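Local coordinates for protein hybrid kinase (Caulobacter vibrioides, PDB 6QRL) that probably phosphorylates histidine in a phosphorelay as a sensor kinase activated by cyclic di-GMP, which binds the pseudo-receiver domain crystallised here, at residues P68-S73 and A113-V119. Sequence-based numbering, arbitrary orientation.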
ATOM      1  N   PRO A  68      -2.894  -7.595   4.141  1.00 36.81           N
ATOM      2  CA  PRO A  68      -4.021  -7.920   5.021  1.00 37.48           C
ATOM      3  C   PRO A  68      -5.280  -8.375   4.259  1.00 38.57           C
ATOM      4  O   PRO A  68      -5.687  -7.746   3.266  1.00 37.38           O
ATOM      5  CB  PRO A  68      -4.326  -6.603   5.740  1.00 38.52           C
ATOM      6  CG  PRO A  68      -3.095  -5.750   5.549  1.00 37.82           C
ATOM      7  CD  PRO A  68      -2.409  -6.217   4.284  1.00 35.87           C
ATOM      8  N   ALA A  69      -5.898  -9.443   4.747  1.00 39.37           N
ATOM      9  CA  ALA A  69      -7.138 -10.019   4.185  1.00 40.74           C
ATOM     10  C   ALA A  69      -8.236  -8.946   4.176  1.00 40.74           C
ATOM     11  O   ALA A  69      -8.356  -8.173   5.146  1.00 39.63           O
ATOM     12  CB  ALA A  69      -7.544 -11.258   4.965  1.00 41.08           C
ATOM     13  N   GLY A  70      -8.989  -8.875   3.080  1.00 41.29           N
ATOM     14  CA  GLY A  70     -10.152  -7.990   2.932  1.00 40.74           C
ATOM     15  C   GLY A  70      -9.758  -6.538   2.749  1.00 39.56           C
ATOM     16  O   GLY A  70     -10.662  -5.685   2.733  1.00 41.24           O
ATOM     17  N   ARG A  71      -8.471  -6.236   2.573  1.00 36.71           N
ATOM     18  CA  ARG A  71      -7.998  -4.850   2.340  1.00 35.89           C
ATOM     19  C   ARG A  71      -7.443  -4.726   0.918  1.00 35.35           C
ATOM     20  O   ARG A  71      -7.213  -5.771   0.247  1.00 34.60           O
ATOM     21  CB  ARG A  71      -6.998  -4.489   3.437  1.00 35.10           C
ATOM     22  CG  ARG A  71      -7.584  -4.530   4.856  1.00 35.29           C
ATOM     23  CD  ARG A  71      -8.729  -3.550   5.104  1.00 36.54           C
ATOM     24  NE  ARG A  71      -8.270  -2.170   4.913  1.00 37.54           N
ATOM     25  CZ  ARG A  71      -7.957  -1.292   5.865  1.00 38.00           C
ATOM     26  NH1 ARG A  71      -8.088  -1.610   7.144  1.00 39.24           N
ATOM     27  NH2 ARG A  71      -7.522  -0.081   5.527  1.00 37.06           N
ATOM     28  N   ARG A  72      -7.285  -3.483   0.471  1.00 33.96           N
ATOM     29  CA  ARG A  72      -6.751  -3.107  -0.867  1.00 33.52           C
ATOM     30  C   ARG A  72      -5.303  -2.631  -0.678  1.00 32.21           C
ATOM     31  O   ARG A  72      -5.106  -1.596  -0.009  1.00 30.86           O
ATOM     32  CB  ARG A  72      -7.674  -2.054  -1.480  1.00 33.63           C
ATOM     33  CG  ARG A  72      -9.140  -2.477  -1.457  1.00 34.26           C
ATOM     34  CD  ARG A  72     -10.045  -1.400  -1.977  1.00 35.50           C
ATOM     35  NE  ARG A  72     -11.398  -1.907  -1.967  1.00 37.64           N
ATOM     36  CZ  ARG A  72     -12.132  -2.185  -3.039  1.00 39.91           C
ATOM     37  NH1 ARG A  72     -11.679  -1.933  -4.259  1.00 38.74           N
ATOM     38  NH2 ARG A  72     -13.356  -2.672  -2.887  1.00 40.73           N
ATOM     39  N   SER A  73      -4.334  -3.413  -1.159  1.00 31.26           N
ATOM     40  CA  SER A  73      -2.890  -3.165  -0.902  1.00 30.40           C
ATOM     41  C   SER A  73      -2.099  -3.166  -2.197  1.00 30.04           C
ATOM     42  O   SER A  73      -2.396  -3.965  -3.075  1.00 30.71           O
ATOM     43  CB  SER A  73      -2.316  -4.190   0.037  1.00 30.67           C
ATOM     44  OG  SER A  73      -3.001  -4.184   1.273  1.00 31.93           O
ATOM     45  N   ALA A 113      -7.187   0.054  -7.148  1.00 37.99           N
ATOM     46  CA  ALA A 113      -6.796  -0.968  -6.144  1.00 36.69           C
ATOM     47  C   ALA A 113      -7.984  -1.906  -5.847  1.00 38.58           C
ATOM     48  O   ALA A 113      -9.116  -1.400  -5.629  1.00 39.00           O
ATOM     49  CB  ALA A 113      -6.342  -0.315  -4.879  1.00 35.09           C
ATOM     50  N   VAL A 114      -7.728  -3.214  -5.828  1.00 37.83           N
ATOM     51  CA  VAL A 114      -8.755  -4.288  -5.679  1.00 40.17           C
ATOM     52  C   VAL A 114      -8.437  -5.009  -4.372  1.00 40.12           C
ATOM     53  O   VAL A 114      -7.259  -4.933  -3.899  1.00 38.57           O
ATOM     54  CB  VAL A 114      -8.777  -5.250  -6.892  1.00 43.14           C
ATOM     55  CG1 VAL A 114      -9.101  -4.540  -8.212  1.00 43.96           C
ATOM     56  CG2 VAL A 114      -7.458  -6.020  -7.037  1.00 43.37           C
ATOM     57  N   THR A 115      -9.433  -5.681  -3.817  1.00 40.57           N
ATOM     58  CA  THR A 115      -9.360  -6.326  -2.491  1.00 41.93           C
ATOM     59  C   THR A 115      -8.553  -7.619  -2.578  1.00 41.29           C
ATOM     60  O   THR A 115      -8.725  -8.359  -3.548  1.00 40.65           O
ATOM     61  CB  THR A 115     -10.747  -6.692  -1.956  1.00 45.53           C
ATOM     62  OG1 THR A 115     -11.718  -5.765  -2.442  1.00 51.24           O
ATOM     63  CG2 THR A 115     -10.760  -6.702  -0.448  1.00 44.87           C
ATOM     64  N   ALA A 116      -7.775  -7.924  -1.546  1.00 39.57           N
ATOM     65  CA  ALA A 116      -7.339  -9.312  -1.241  1.00 40.61           C
ATOM     66  C   ALA A 116      -8.545 -10.155  -0.791  1.00 41.82           C
ATOM     67  O   ALA A 116      -9.470  -9.591  -0.216  1.00 42.29           O
ATOM     68  CB  ALA A 116      -6.257  -9.306  -0.194  1.00 38.80           C
ATOM     69  N   ASP A 117      -8.489 -11.473  -0.965  1.00 45.36           N
ATOM     70  CA  ASP A 117      -9.499 -12.435  -0.445  1.00 48.77           C
ATOM     71  C   ASP A 117      -9.527 -12.382   1.097  1.00 50.15           C
ATOM     72  O   ASP A 117      -8.550 -11.872   1.687  1.00 49.06           O
ATOM     73  CB  ASP A 117      -9.203 -13.851  -0.946  1.00 50.34           C
ATOM     74  CG  ASP A 117      -9.308 -14.049  -2.455  1.00 53.92           C
ATOM     75  OD1 ASP A 117     -10.044 -13.283  -3.127  1.00 54.71           O
ATOM     76  OD2 ASP A 117      -8.657 -14.990  -2.965  1.00 60.82           O
ATOM     77  N   GLY A 118     -10.584 -12.934   1.724  1.00 52.38           N
ATOM     78  CA  GLY A 118     -10.753 -13.044   3.192  1.00 54.94           C
ATOM     79  C   GLY A 118     -11.564 -11.875   3.722  1.00 59.62           C
ATOM     80  O   GLY A 118     -12.097 -11.123   2.885  1.00 60.50           O
ATOM     81  N   VAL A 119     -11.634 -11.665   5.045  1.00 66.90           N
ATOM     82  CA  VAL A 119     -12.476 -10.574   5.639  1.00 67.86           C
ATOM     83  C   VAL A 119     -11.600  -9.582   6.417  1.00 62.95           C
ATOM     84  O   VAL A 119     -10.833 -10.044   7.263  1.00 62.53           O
ATOM     85  CB  VAL A 119     -13.642 -11.157   6.471  1.00 73.05           C
ATOM     86  CG1 VAL A 119     -13.177 -12.170   7.516  1.00 73.93           C
ATOM     87  CG2 VAL A 119     -14.509 -10.060   7.097  1.00 74.49           C
TER
HETATM   88  O   HOH W   1      -5.036  -5.792  -2.434  1.00 35.48           O
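The long side chain of R72 lies across the backbone of A113 and V114. Its CB rests 4.0 Å from CB of A113, and its CG packs over the peptide carbonyl of V114. The chain is extended from CG to NE, with CG anti to the carbonyl carbon (chi1 -51°), and this carries the guanidinium past V114. There NH1 donates to O of A113 at 3.0 Å. That oxygen sits at the guanidinium edge, close to its plane, and the bond is bent (145° at the hydrogen). OG1 of T115 lies over one face of the same group, toward the rim and 3.5 Å from NH2. The other branch of T115 is anti to the backbone N and turns to G70, where CG2 lies 3.3 Å from the G70 O. The straightest bond across the contact is backbone to backbone: N of A116 donates to O of R71 at 2.9 Å and 170°. CB of A116 lies beyond the tip of R71 O, 3.7 Å away. In the parallel five-stranded receiver fold of this pseudo-receiver domain, 68-73 leads into strand 73-77. Segment 113-119 is the tail after helix 103-111, laid along that loop. P68 to R71 form a type II beta turn, with G70 at positive phi. G70 N makes two weak, bent bonds, to O of A116 and O of D117. A69 CB adds a contact with D117 O at 3.5 Å. At the start of strand 73-77, one water accepts from N of S73 and donates to O of V114, linking two backbones that do not bond directly there. R71 CB points away from the tail; R71 NH2 bonds to O of A50, and its chain packs on L43 and L52. V114 N is held by OG of S94.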